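Local coordinates for protein Fe(2+) transporter FeoB (Legionella pneumophila, PDB 3IBY) that probably carries ferrous iron across the bacterial inner membrane in a GTP-driven uptake system, this cytosolic part holding its G domain, at residues Ile88-Ala93 / Ala116-Asp121. Numbering follows the deposited sequence.
Sequences INVIDA and ALNMMD
A116 enters beside V90 as a parallel neighbour, its N bonded to N89 O (2.8 Å) and its O taking I91 N at 2.9 Å. Its compact methyl meets V90 CG1 and I88 CG2 on a buried face where the CA atoms of V90 and A116 are 4.7 Å apart. L117 turns to the other face, where its branched end reaches back toward the first strand: CD2 lies 3.8 Å from I91 CG2 and 3.7 Å from A93 CB. I91 also packs on L96 and L100 of helix 96-106, which links the two strands in a right-handed beta-alpha-beta crossover.

N118 returns to the V90 face and continues the ladder, N to I91 O and O from A93 N (3.0 Å). Its CB packs against V90 CG1; with CG anti to the backbone N (chi1 -165°), the side chain points the same way as V90's and carries the amide to its partners: ND2 bonds C12 O of the P-loop, OD1 bonds A148 N and, weakly, M119 N. At the N-cap, M119's positive phi (66°) ends the extended run; its CB and CG meet D92 OD1 at 3.5 Å, an oxygen bonded by C94 N. M120's flexible thioether bends back, bringing SD to 4.0 Å from A93 CB.

N118 to D121 has the N-x-x-D pattern of the guanine-recognition (G4) motif, consistent with reading the base; four backbone bonds set its strand's register, while N118 and D121, through H149, join it to other predicted GTP-binding segments.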
# COMPACT_ATOMS: atom_id res chain seq x y z
N ILE A 88 -2.74 -4.57 -5.70
CA ILE A 88 -1.49 -5.18 -6.09
C ILE A 88 -0.42 -4.18 -5.72
O ILE A 88 -0.20 -3.13 -6.40
CB ILE A 88 -1.40 -5.47 -7.60
CG1 ILE A 88 -2.51 -6.42 -8.04
CG2 ILE A 88 -0.07 -6.12 -7.92
CD1 ILE A 88 -2.59 -6.52 -9.58
N ASN A 89 0.24 -4.48 -4.61
CA ASN A 89 1.30 -3.64 -4.11
C ASN A 89 2.57 -4.14 -4.78
O ASN A 89 3.04 -5.26 -4.52
CB ASN A 89 1.31 -3.76 -2.60
CG ASN A 89 2.45 -3.03 -1.95
OD1 ASN A 89 3.04 -2.09 -2.53
ND2 ASN A 89 2.77 -3.44 -0.73
N VAL A 90 3.12 -3.32 -5.66
CA VAL A 90 4.42 -3.59 -6.30
C VAL A 90 5.56 -3.06 -5.49
O VAL A 90 5.66 -1.86 -5.26
CB VAL A 90 4.61 -2.90 -7.65
CG1 VAL A 90 5.58 -3.72 -8.50
CG2 VAL A 90 3.35 -2.72 -8.32
N ILE A 91 6.45 -3.97 -5.14
CA ILE A 91 7.63 -3.66 -4.36
C ILE A 91 8.84 -3.87 -5.20
O ILE A 91 8.88 -4.81 -5.99
CB ILE A 91 7.70 -4.63 -3.21
CG1 ILE A 91 6.58 -4.33 -2.25
CG2 ILE A 91 9.02 -4.52 -2.47
CD1 ILE A 91 6.61 -5.14 -1.03
N ASP A 92 9.84 -3.02 -5.00
CA ASP A 92 11.17 -3.18 -5.60
C ASP A 92 12.05 -3.95 -4.61
O ASP A 92 12.37 -3.43 -3.56
CB ASP A 92 11.81 -1.80 -5.90
CG ASP A 92 13.19 -1.92 -6.59
OD1 ASP A 92 13.72 -3.05 -6.63
OD2 ASP A 92 13.77 -0.90 -7.10
N ALA A 93 12.48 -5.16 -4.98
CA ALA A 93 13.31 -6.02 -4.09
C ALA A 93 14.57 -5.32 -3.59
O ALA A 93 15.09 -5.61 -2.53
CB ALA A 93 13.66 -7.31 -4.77
N ALA A 116 3.64 -7.94 -5.23
CA ALA A 116 4.41 -8.30 -6.45
C ALA A 116 5.83 -7.84 -6.19
O ALA A 116 6.06 -6.65 -6.10
CB ALA A 116 3.88 -7.58 -7.65
N LEU A 117 6.76 -8.78 -6.01
CA LEU A 117 8.11 -8.46 -5.50
C LEU A 117 8.96 -8.43 -6.73
O LEU A 117 9.37 -9.45 -7.25
CB LEU A 117 8.55 -9.54 -4.53
CG LEU A 117 9.48 -9.30 -3.34
CD1 LEU A 117 10.42 -10.49 -3.30
CD2 LEU A 117 10.25 -7.99 -3.39
N ASN A 118 9.14 -7.23 -7.25
CA ASN A 118 9.70 -7.02 -8.57
C ASN A 118 11.24 -6.89 -8.48
O ASN A 118 11.79 -6.80 -7.40
CB ASN A 118 9.03 -5.79 -9.20
CG ASN A 118 9.26 -5.66 -10.70
OD1 ASN A 118 9.70 -6.61 -11.38
ND2 ASN A 118 8.98 -4.47 -11.24
N MET A 119 11.90 -6.94 -9.63
CA MET A 119 13.34 -6.67 -9.78
C MET A 119 14.19 -7.69 -9.08
O MET A 119 15.28 -7.39 -8.54
CB MET A 119 13.66 -5.28 -9.28
CG MET A 119 12.74 -4.20 -9.80
SD MET A 119 12.93 -3.93 -11.55
CE MET A 119 12.50 -2.18 -11.68
N MET A 120 13.69 -8.91 -9.09
CA MET A 120 14.40 -9.99 -8.45
C MET A 120 15.79 -10.22 -9.11
O MET A 120 16.73 -10.74 -8.45
CB MET A 120 13.58 -11.28 -8.51
CG MET A 120 12.30 -11.27 -7.73
SD MET A 120 12.58 -11.00 -6.00
CE MET A 120 13.34 -12.53 -5.43
N ASP A 121 15.89 -9.86 -10.39
CA ASP A 121 17.11 -10.07 -11.13
C ASP A 121 18.13 -9.05 -10.69
O ASP A 121 19.29 -9.40 -10.42
CB ASP A 121 16.87 -10.07 -12.67
CG ASP A 121 16.18 -8.80 -13.19
OD1 ASP A 121 15.45 -8.09 -12.44
OD2 ASP A 121 16.35 -8.50 -14.38